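Local coordinates for protein pyruvate kinase 1 (Trypanosoma brucei brucei, PDB 4KCV) that catalyses, as a pyruvate kinase, the transfer of a phosphoryl group from phosphoenolpyruvate to ADP, giving pyruvate and ATP in the last step of glycolysis, at residues A[89-94]-A[126-131]; A[237-242]-A[260-265]; A[299-304]-A[331-336]. All blocks are in the same frame, centred on the assembly; numbering follows the deposited sequence.

Contact 1 (A[89-94]-A[126-131])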
loop_
_atom_site.group_PDB
_atom_site.type_symbol
_atom_site.label_atom_id
_atom_site.label_comp_id
_atom_site.label_asym_id
_atom_site.label_seq_id
_atom_site.Cartn_x
_atom_site.Cartn_y
_atom_site.Cartn_z
ATOM N N GLU A 89 -22.943 -37.690 -19.227
ATOM C CA GLU A 89 -24.182 -36.931 -19.015
ATOM C C GLU A 89 -25.295 -37.690 -18.280
ATOM O O GLU A 89 -25.385 -38.913 -18.355
ATOM C CB GLU A 89 -24.707 -36.370 -20.341
ATOM C CG GLU A 89 -24.595 -37.317 -21.518
ATOM C CD GLU A 89 -24.989 -36.652 -22.826
ATOM O OE1 GLU A 89 -25.571 -37.332 -23.689
ATOM O OE2 GLU A 89 -24.722 -35.440 -22.989
ATOM N N ILE A 90 -26.133 -36.946 -17.571
ATOM C CA ILE A 90 -27.413 -37.466 -17.090
ATOM C C ILE A 90 -28.542 -37.018 -18.024
ATOM O O ILE A 90 -28.668 -35.828 -18.362
ATOM C CB ILE A 90 -27.725 -36.967 -15.667
ATOM C CG1 ILE A 90 -26.492 -37.139 -14.766
ATOM C CG2 ILE A 90 -28.969 -37.674 -15.114
ATOM C CD1 ILE A 90 -26.678 -36.581 -13.368
ATOM N N ARG A 91 -29.338 -37.969 -18.460
ATOM C CA ARG A 91 -30.479 -37.657 -19.294
ATOM C C ARG A 91 -31.726 -38.374 -18.782
ATOM O O ARG A 91 -31.631 -39.337 -18.022
ATOM C CB ARG A 91 -30.167 -38.057 -20.726
ATOM C CG ARG A 91 -28.779 -37.616 -21.168
ATOM C CD ARG A 91 -28.645 -37.559 -22.675
ATOM N NE ARG A 91 -29.455 -36.492 -23.261
ATOM C CZ ARG A 91 -29.009 -35.271 -23.582
ATOM N NH1 ARG A 91 -27.768 -34.907 -23.293
ATOM N NH2 ARG A 91 -29.837 -34.388 -24.128
ATOM N N THR A 92 -32.889 -37.854 -19.146
ATOM C CA THR A 92 -34.154 -38.559 -18.941
ATOM C C THR A 92 -34.171 -39.776 -19.854
ATOM O O THR A 92 -33.406 -39.841 -20.814
ATOM C CB THR A 92 -35.364 -37.673 -19.331
ATOM O OG1 THR A 92 -35.437 -37.552 -20.759
ATOM C CG2 THR A 92 -35.262 -36.286 -18.713
ATOM N N GLY A 93 -35.131 -40.665 -19.642
ATOM C CA GLY A 93 -35.488 -41.660 -20.660
ATOM C C GLY A 93 -36.304 -41.104 -21.826
ATOM O O GLY A 93 -36.264 -39.890 -22.128
ATOM N N LEU A 94 -36.975 -42.008 -22.541
ATOM C CA LEU A 94 -37.884 -41.627 -23.614
ATOM C C LEU A 94 -39.296 -41.406 -23.061
ATOM O O LEU A 94 -39.635 -41.903 -21.961
ATOM C CB LEU A 94 -37.929 -42.720 -24.710
ATOM C CG LEU A 94 -36.632 -43.364 -25.222
ATOM C CD1 LEU A 94 -36.940 -44.336 -26.372
ATOM C CD2 LEU A 94 -35.641 -42.294 -25.669
ATOM N N TYR A 126 -38.106 -41.805 -16.443
ATOM C CA TYR A 126 -36.823 -42.327 -16.028
ATOM C C TYR A 126 -35.731 -41.241 -16.107
ATOM O O TYR A 126 -35.733 -40.407 -17.018
ATOM C CB TYR A 126 -36.472 -43.498 -16.955
ATOM C CG TYR A 126 -35.067 -44.042 -16.820
ATOM C CD1 TYR A 126 -34.729 -44.890 -15.755
ATOM C CD2 TYR A 126 -34.133 -43.871 -17.847
ATOM C CE1 TYR A 126 -33.465 -45.451 -15.658
ATOM C CE2 TYR A 126 -32.885 -44.486 -17.793
ATOM C CZ TYR A 126 -32.561 -45.276 -16.695
ATOM O OH TYR A 126 -31.326 -45.848 -16.597
ATOM N N ILE A 127 -34.776 -41.305 -15.180
ATOM C CA ILE A 127 -33.529 -40.533 -15.253
ATOM C C ILE A 127 -32.375 -41.507 -15.007
ATOM O O ILE A 127 -32.435 -42.320 -14.080
ATOM C CB ILE A 127 -33.507 -39.444 -14.158
ATOM C CG1 ILE A 127 -34.570 -38.386 -14.441
ATOM C CG2 ILE A 127 -32.138 -38.775 -14.070
ATOM C CD1 ILE A 127 -34.681 -37.336 -13.363
ATOM N N ASP A 128 -31.368 -41.492 -15.882
ATOM C CA ASP A 128 -30.396 -42.609 -15.953
ATOM C C ASP A 128 -29.218 -42.418 -14.994
ATOM O O ASP A 128 -28.078 -42.684 -15.353
ATOM C CB ASP A 128 -29.879 -42.801 -17.391
ATOM C CG ASP A 128 -29.134 -41.541 -17.941
ATOM O OD1 ASP A 128 -28.760 -40.641 -17.146
ATOM O OD2 ASP A 128 -28.900 -41.469 -19.167
ATOM N N TYR A 129 -29.500 -41.997 -13.767
ATOM C CA TYR A 129 -28.451 -41.774 -12.773
ATOM C C TYR A 129 -28.753 -42.569 -11.506
ATOM O O TYR A 129 -29.599 -42.161 -10.724
ATOM C CB TYR A 129 -28.335 -40.276 -12.426
ATOM C CG TYR A 129 -27.226 -39.986 -11.438
ATOM C CD1 TYR A 129 -25.903 -40.289 -11.752
ATOM C CD2 TYR A 129 -27.509 -39.531 -10.146
ATOM C CE1 TYR A 129 -24.889 -40.092 -10.845
ATOM C CE2 TYR A 129 -26.484 -39.307 -9.223
ATOM C CZ TYR A 129 -25.174 -39.574 -9.588
ATOM O OH TYR A 129 -24.147 -39.408 -8.684
ATOM N N PRO A 130 -28.104 -43.749 -11.335
ATOM C CA PRO A 130 -28.594 -44.698 -10.341
ATOM C C PRO A 130 -28.601 -44.141 -8.933
ATOM O O PRO A 130 -29.401 -44.581 -8.113
ATOM C CB PRO A 130 -27.608 -45.863 -10.454
ATOM C CG PRO A 130 -27.166 -45.830 -11.882
ATOM C CD PRO A 130 -27.130 -44.368 -12.257
ATOM N N GLN A 131 -27.783 -43.121 -8.667
ATOM C CA GLN A 131 -27.627 -42.601 -7.308
ATOM C C GLN A 131 -28.623 -41.475 -6.987
ATOM O O GLN A 131 -28.526 -40.834 -5.928
ATOM C CB GLN A 131 -26.191 -42.108 -7.100
ATOM C CG GLN A 131 -25.192 -43.216 -6.795
ATOM C CD GLN A 131 -25.481 -43.863 -5.460
ATOM O OE1 GLN A 131 -25.483 -43.200 -4.418
ATOM N NE2 GLN A 131 -25.829 -45.135 -5.492
HETATM O O HOH W 1 -31.393 -41.683 -21.327
HETATM O O HOH W 2 -38.662 -42.479 -19.079
#
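Thr92 and Ile127 face each other in a single beta bridge, their CA atoms 4.2 Å apart, while the touching parts run 157° apart, nearly antiparallel. Gly93 N donates to Tyr126 O at 2.7 Å, and on the other side of the bridge Asp128 N donates to Arg91 O at 3.0 Å. Asp128 adds a side-chain bond to this pairing. Its CG sits between the backbone N and the carbonyl carbon (chi1 61°), which brings the carboxylate back over Arg91, where OD1 accepts from Arg91 N at 3.0 Å; the N-H approaches from above the carboxylate plane, 40° out of it. Both backbone polar atoms of Arg91 are therefore engaged by one residue. Arg91 turns its guanidinium to Glu89, NH1 lying 3.1 Å from OE2, and NE to the carbonyl of Arg175. The apolar side is built on Ile90: CG2 meets Ile127 CG2 at 3.5 Å, and CD1 lies over one face of the Tyr129 ring, whose OH bonds to Asp186 N. Ile178 touches both isoleucines. This isolated bridge joins loop 89-94 to the end of edge strand 124-126, in the small beta domain (B domain) of pyruvate kinases, inserted into the barrel.

Contact 2 (A[237-242]-A[260-265]). With MG (magnesium ion), chain C; AKG (2-oxoglutaric acid), chain E.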
loop_
_atom_site.group_PDB
_atom_site.type_symbol
_atom_site.label_atom_id
_atom_site.label_comp_id
_atom_site.label_asym_id
_atom_site.label_seq_id
_atom_site.Cartn_x
_atom_site.Cartn_y
_atom_site.Cartn_z
ATOM N N ILE A 237 -7.127 -29.061 -20.556
ATOM C CA ILE A 237 -7.775 -27.861 -20.078
ATOM C C ILE A 237 -9.093 -28.290 -19.480
ATOM O O ILE A 237 -9.971 -28.729 -20.209
ATOM C CB ILE A 237 -8.056 -26.880 -21.252
ATOM C CG1 ILE A 237 -6.783 -26.633 -22.051
ATOM C CG2 ILE A 237 -8.589 -25.553 -20.727
ATOM C CD1 ILE A 237 -5.684 -25.981 -21.248
ATOM N N SER A 238 -9.212 -28.245 -18.151
ATOM C CA SER A 238 -10.420 -28.743 -17.505
ATOM C C SER A 238 -11.529 -27.720 -17.590
ATOM O O SER A 238 -11.320 -26.522 -17.292
ATOM C CB SER A 238 -10.158 -29.105 -16.035
ATOM O OG SER A 238 -9.265 -30.200 -15.921
ATOM N N LYS A 239 -12.716 -28.182 -17.997
ATOM C CA LYS A 239 -13.886 -27.314 -18.084
ATOM C C LYS A 239 -14.662 -27.346 -16.774
ATOM O O LYS A 239 -15.066 -28.426 -16.284
ATOM C CB LYS A 239 -14.784 -27.741 -19.247
ATOM C CG LYS A 239 -14.042 -27.784 -20.589
ATOM C CD LYS A 239 -14.898 -28.350 -21.723
ATOM C CE LYS A 239 -16.268 -27.678 -21.838
ATOM N NZ LYS A 239 -17.159 -28.457 -22.763
ATOM N N ILE A 240 -14.750 -26.189 -16.130
ATOM C CA ILE A 240 -15.450 -26.099 -14.845
ATOM C C ILE A 240 -16.929 -25.788 -15.097
ATOM O O ILE A 240 -17.264 -24.752 -15.699
ATOM C CB ILE A 240 -14.814 -25.019 -13.931
ATOM C CG1 ILE A 240 -13.345 -25.353 -13.659
ATOM C CG2 ILE A 240 -15.582 -24.881 -12.619
ATOM C CD1 ILE A 240 -13.102 -26.644 -12.885
ATOM N N GLU A 241 -17.799 -26.755 -14.781
ATOM C CA GLU A 241 -19.198 -26.683 -15.235
ATOM C C GLU A 241 -20.248 -26.845 -14.146
ATOM O O GLU A 241 -21.423 -26.749 -14.436
ATOM C CB GLU A 241 -19.483 -27.698 -16.344
ATOM C CG GLU A 241 -18.390 -27.847 -17.370
ATOM C CD GLU A 241 -18.913 -28.423 -18.672
ATOM O OE1 GLU A 241 -19.878 -27.850 -19.213
ATOM O OE2 GLU A 241 -18.317 -29.381 -19.198
ATOM N N ASN A 242 -19.833 -27.121 -12.910
ATOM C CA ASN A 242 -20.780 -27.279 -11.812
ATOM C C ASN A 242 -20.163 -26.887 -10.480
ATOM O O ASN A 242 -18.990 -26.504 -10.428
ATOM C CB ASN A 242 -21.367 -28.726 -11.788
ATOM C CG ASN A 242 -20.454 -29.746 -11.088
ATOM O OD1 ASN A 242 -19.235 -29.563 -10.996
ATOM N ND2 ASN A 242 -21.061 -30.872 -10.620
ATOM N N MET A 260 -10.977 -23.980 -18.380
ATOM C CA MET A 260 -12.002 -23.198 -19.066
ATOM C C MET A 260 -13.137 -22.908 -18.116
ATOM O O MET A 260 -13.662 -23.813 -17.481
ATOM C CB MET A 260 -12.559 -23.934 -20.302
ATOM C CG MET A 260 -13.584 -23.095 -21.078
ATOM S SD MET A 260 -14.648 -24.070 -22.163
ATOM C CE MET A 260 -13.413 -24.704 -23.287
ATOM N N VAL A 261 -13.534 -21.647 -18.031
ATOM C CA VAL A 261 -14.710 -21.286 -17.248
ATOM C C VAL A 261 -15.902 -21.462 -18.150
ATOM O O VAL A 261 -16.169 -20.602 -18.993
ATOM C CB VAL A 261 -14.654 -19.814 -16.775
ATOM C CG1 VAL A 261 -15.927 -19.453 -16.030
ATOM C CG2 VAL A 261 -13.428 -19.572 -15.900
ATOM N N ALA A 262 -16.506 -22.645 -18.094
ATOM C CA ALA A 262 -17.496 -23.049 -19.083
ATOM C C ALA A 262 -18.863 -22.539 -18.645
ATOM O O ALA A 262 -19.637 -23.267 -18.031
ATOM C CB ALA A 262 -17.507 -24.581 -19.209
ATOM N N ARG A 263 -19.144 -21.280 -18.934
ATOM C CA ARG A 263 -20.215 -20.535 -18.221
ATOM C C ARG A 263 -21.632 -20.996 -18.569
ATOM O O ARG A 263 -22.569 -20.772 -17.815
ATOM C CB ARG A 263 -20.072 -19.037 -18.493
ATOM C CG ARG A 263 -18.762 -18.463 -18.000
ATOM C CD ARG A 263 -18.752 -16.950 -18.140
ATOM N NE ARG A 263 -19.028 -16.529 -19.508
ATOM C CZ ARG A 263 -19.075 -15.264 -19.902
ATOM N NH1 ARG A 263 -18.839 -14.278 -19.041
ATOM N NH2 ARG A 263 -19.405 -14.977 -21.154
ATOM N N GLY A 264 -21.790 -21.592 -19.738
ATOM C CA GLY A 264 -23.108 -21.997 -20.203
ATOM C C GLY A 264 -23.667 -23.089 -19.319
ATOM O O GLY A 264 -24.670 -22.884 -18.621
ATOM N N ASP A 265 -22.922 -24.183 -19.211
ATOM C CA ASP A 265 -23.280 -25.263 -18.295
ATOM C C ASP A 265 -23.212 -24.863 -16.809
ATOM O O ASP A 265 -24.135 -25.153 -16.039
ATOM C CB ASP A 265 -22.440 -26.500 -18.593
ATOM C CG ASP A 265 -22.930 -27.245 -19.857
ATOM O OD1 ASP A 265 -24.154 -27.304 -20.078
ATOM O OD2 ASP A 265 -22.103 -27.699 -20.656
HETATM MG MG MG C . -20.586 -27.385 -21.371
HETATM C C1 AKG E . -20.274 -24.468 -21.626
HETATM O O1 AKG E . -20.221 -23.224 -21.586
HETATM O O2 AKG E . -21.107 -25.067 -20.907
HETATM C C2 AKG E . -19.282 -25.274 -22.510
HETATM O O5 AKG E . -19.340 -26.514 -22.610
HETATM C C3 AKG E . -18.363 -24.439 -23.416
HETATM C C4 AKG E . -18.871 -24.545 -24.866
HETATM C C5 AKG E . -20.102 -23.645 -25.056
HETATM O O3 AKG E . -21.134 -23.926 -24.407
HETATM O O4 AKG E . -19.992 -22.713 -25.867
HETATM O O HOH W 3 -19.895 -29.678 -21.472
#
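Lys239 pairs with Met260 and Ile240 with Val261 in parallel register, the strand axes 4.8 Å apart and 26° from each other, and three backbone hydrogen bonds hold the strands. Met260 N donates to Ser238 O, Ile240 N to Met260 O at 2.9 Å and nearly straight (173° at the hydrogen), and Ala262 N to Ile240 O at a longer 3.3 Å, where the chain makes an inverse gamma turn centred on Ala262.

Van der Waals contact is modest: the Lys239 and Met260 side chains lie alongside each other, pointing the same way, with CE 4.0 Å from SD, and Glu241 CG rests against Ala262 CB. Ile237 CG2 and Met260 CB, 4.3 Å apart, form the apolar pair.

Metal coordination dominates the far end. Glu241 OE1 and Asp265 OD2 both bind the magnesium ion, the former at 2.3 Å; their carboxylate planes are 37° apart, and the metal probably offsets their repulsion. Oxygens O2 and O5 of 2-oxoglutarate and one water complete the ligands seen. Phe213 N, in the second shell, bonds to Glu241 OE2.

Hydrogen bonds hold 2-oxoglutarate as well. Lys239, bent at chi3, brings NZ to its O5 at 2.9 Å and also bonds to Ser212 and Asp84. Gly264 N donates to its O1 at 2.9 Å. Asp265 N donates to its O2.

This is the active-site end of the TIM barrel, where 2-oxoglutarate probably occupies the substrate position. Strands 208-211 and 293-296 flank the pair, helix 249-255 covers Ser238 and Ile240 from outside, and Arg311 of the second subunit bonds to the carbonyls of Arg263 and Gly264.

Contact 3 (A[299-304]-A[331-336]). With AKG (2-oxoglutaric acid), chain E.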
loop_
_atom_site.group_PDB
_atom_site.type_symbol
_atom_site.label_atom_id
_atom_site.label_comp_id
_atom_site.label_asym_id
_atom_site.label_seq_id
_atom_site.Cartn_x
_atom_site.Cartn_y
_atom_site.Cartn_z
ATOM N N MET A 299 -20.235 -14.875 -25.378
ATOM C CA MET A 299 -19.517 -13.614 -25.205
ATOM C C MET A 299 -19.933 -12.572 -26.233
ATOM O O MET A 299 -20.028 -11.383 -25.914
ATOM C CB MET A 299 -18.001 -13.848 -25.240
ATOM C CG MET A 299 -17.541 -14.855 -24.191
ATOM S SD MET A 299 -15.803 -14.638 -23.726
ATOM C CE MET A 299 -15.973 -13.181 -22.684
ATOM N N LEU A 300 -20.193 -13.015 -27.463
ATOM C CA LEU A 300 -20.664 -12.117 -28.513
ATOM C C LEU A 300 -21.873 -12.725 -29.229
ATOM O O LEU A 300 -22.026 -12.576 -30.427
ATOM C CB LEU A 300 -19.534 -11.787 -29.506
ATOM C CG LEU A 300 -18.373 -10.921 -28.961
ATOM C CD1 LEU A 300 -17.233 -10.845 -29.966
ATOM C CD2 LEU A 300 -18.847 -9.517 -28.594
ATOM N N GLU A 301 -22.743 -13.367 -28.451
ATOM C CA GLU A 301 -23.795 -14.230 -28.973
ATOM C C GLU A 301 -24.602 -13.609 -30.109
ATOM O O GLU A 301 -24.897 -14.273 -31.109
ATOM C CB GLU A 301 -24.735 -14.643 -27.856
ATOM C CG GLU A 301 -25.896 -15.487 -28.337
ATOM C CD GLU A 301 -25.647 -16.956 -28.125
ATOM O OE1 GLU A 301 -26.512 -17.592 -27.489
ATOM O OE2 GLU A 301 -24.516 -17.432 -28.426
ATOM N N SER A 302 -25.028 -12.366 -29.931
ATOM C CA SER A 302 -25.967 -11.778 -30.860
ATOM C C SER A 302 -25.333 -11.633 -32.261
ATOM O O SER A 302 -26.040 -11.520 -33.247
ATOM C CB SER A 302 -26.441 -10.416 -30.360
ATOM O OG SER A 302 -25.409 -9.450 -30.487
ATOM N N MET A 303 -24.002 -11.660 -32.344
ATOM C CA MET A 303 -23.344 -11.591 -33.658
ATOM C C MET A 303 -23.451 -12.893 -34.445
ATOM O O MET A 303 -22.967 -12.972 -35.581
ATOM C CB MET A 303 -21.881 -11.161 -33.537
ATOM C CG MET A 303 -21.717 -9.713 -33.111
ATOM S SD MET A 303 -20.100 -9.013 -33.510
ATOM C CE MET A 303 -20.112 -9.137 -35.292
ATOM N N THR A 304 -23.991 -13.941 -33.809
ATOM C CA THR A 304 -24.474 -15.083 -34.542
ATOM C C THR A 304 -25.399 -14.656 -35.698
ATOM O O THR A 304 -25.296 -15.208 -36.801
ATOM C CB THR A 304 -25.173 -16.115 -33.632
ATOM O OG1 THR A 304 -24.286 -16.485 -32.569
ATOM C CG2 THR A 304 -25.530 -17.409 -34.438
ATOM N N SER A 331 -18.265 -19.762 -29.612
ATOM C CA SER A 331 -18.887 -21.044 -29.925
ATOM C C SER A 331 -19.749 -20.914 -31.178
ATOM O O SER A 331 -19.226 -20.899 -32.296
ATOM C CB SER A 331 -19.718 -21.547 -28.734
ATOM O OG SER A 331 -18.849 -21.874 -27.645
ATOM N N GLY A 332 -21.061 -20.813 -30.994
ATOM C CA GLY A 332 -21.980 -20.733 -32.139
ATOM C C GLY A 332 -21.664 -19.535 -33.042
ATOM O O GLY A 332 -21.888 -19.589 -34.250
ATOM N N GLU A 333 -21.054 -18.488 -32.465
ATOM C CA GLU A 333 -20.753 -17.253 -33.217
ATOM C C GLU A 333 -19.898 -17.563 -34.464
ATOM O O GLU A 333 -20.075 -16.952 -35.513
ATOM C CB GLU A 333 -20.008 -16.244 -32.325
ATOM C CG GLU A 333 -20.790 -15.765 -31.100
ATOM C CD GLU A 333 -20.394 -16.496 -29.817
ATOM O OE1 GLU A 333 -20.212 -17.731 -29.846
ATOM O OE2 GLU A 333 -20.303 -15.833 -28.761
ATOM N N THR A 334 -18.944 -18.480 -34.322
ATOM C CA THR A 334 -18.113 -18.890 -35.469
ATOM C C THR A 334 -18.497 -20.262 -36.056
ATOM O O THR A 334 -18.242 -20.523 -37.240
ATOM C CB THR A 334 -16.609 -18.906 -35.117
ATOM O OG1 THR A 334 -16.407 -19.694 -33.945
ATOM C CG2 THR A 334 -16.082 -17.464 -34.847
ATOM N N ALA A 335 -19.012 -21.167 -35.221
ATOM C CA ALA A 335 -19.420 -22.475 -35.712
ATOM C C ALA A 335 -20.530 -22.342 -36.753
ATOM O O ALA A 335 -20.431 -22.912 -37.842
ATOM C CB ALA A 335 -19.872 -23.385 -34.579
ATOM N N LYS A 336 -21.573 -21.568 -36.430
ATOM C CA LYS A 336 -22.750 -21.505 -37.301
ATOM C C LYS A 336 -23.314 -20.110 -37.585
ATOM O O LYS A 336 -24.285 -19.980 -38.293
ATOM C CB LYS A 336 -23.848 -22.445 -36.819
ATOM C CG LYS A 336 -24.418 -22.135 -35.456
ATOM C CD LYS A 336 -25.407 -23.234 -35.070
ATOM C CE LYS A 336 -25.842 -23.134 -33.614
ATOM N NZ LYS A 336 -26.481 -21.823 -33.308
HETATM C C1 AKG E . -20.274 -24.468 -21.626
HETATM O O1 AKG E . -20.221 -23.224 -21.586
HETATM O O2 AKG E . -21.107 -25.067 -20.907
HETATM C C2 AKG E . -19.282 -25.274 -22.510
HETATM O O5 AKG E . -19.340 -26.514 -22.610
HETATM C C3 AKG E . -18.363 -24.439 -23.416
HETATM C C4 AKG E . -18.871 -24.545 -24.866
HETATM C C5 AKG E . -20.102 -23.645 -25.056
HETATM O O3 AKG E . -21.134 -23.926 -24.407
HETATM O O4 AKG E . -19.992 -22.713 -25.867
HETATM O O HOH W 4 -18.701 -16.924 -26.889
HETATM O O HOH W 5 -21.451 -18.625 -27.516
HETATM O O HOH W 6 -21.434 -14.904 -36.760
#
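Glu333 reaches from helix 332-335 across to the backbone of Leu300, and its side chain carries most of the polar contact. From CB, the chain sets off with CG anti to the carbonyl carbon, and CG packs 3.5 Å from Leu300 O. A bend at chi2, 99°, then turns CD toward the Leu300-Glu301 peptide. At the tip the two oxygens divide the work. OE2 accepts from Leu300 N at 3.1 Å on its anti lone pair, with 157° at the hydrogen, and also takes a water that bonds to Met299 N. The other oxygen is turned back to its own segment: Ser331 N donates to Glu333 OE1 at 2.8 Å on the syn side, 33° out of the carboxylate plane. These bonds, one on each oxygen, limit rotation of the carboxylate. Like charges lie 4.5 Å apart, Glu301 OE2 from Glu333 OE2, which is probably unfavourable unless solvent screens it. Near the helix backbone, Thr304 OG1 approaches Glu333 CA at 3.7 Å while it donates to Glu301 O, and a further water links Met303 O with Glu333 O. Outside the pair, Leu300 packs on Val343 and Met347. The contact joins the loop after barrel strand 293-296 to short helix 332-335 after strand 327-330, at the C-terminal end of the TIM barrel, near the ligand site.

In the fold
Contact 2 is the buried core of the set, its centre about 8 Å from the centre of the chain, whereas contact 3 is partly buried and contact 1, its centre about 28 Å from that of the chain, is peripheral. Contacts 2 and 3 belong to the same barrel: the first pairs two adjacent strands, the second joins a loop to a short helix beyond two others, and they touch where Arg263 packs on Met299. Contact 2 binds 2-oxoglutarate; contact 3 lies beside it, its one approach, through Ser331, being doubtful. Contact 1 stands apart, its nearest atoms about 8 Å from contact 2. Its chemistry is backbone pairing with an aspartate and a small apolar patch; contact 2 adds metal coordination to sheet bonding, and contact 3 relies on one carboxylate and waters.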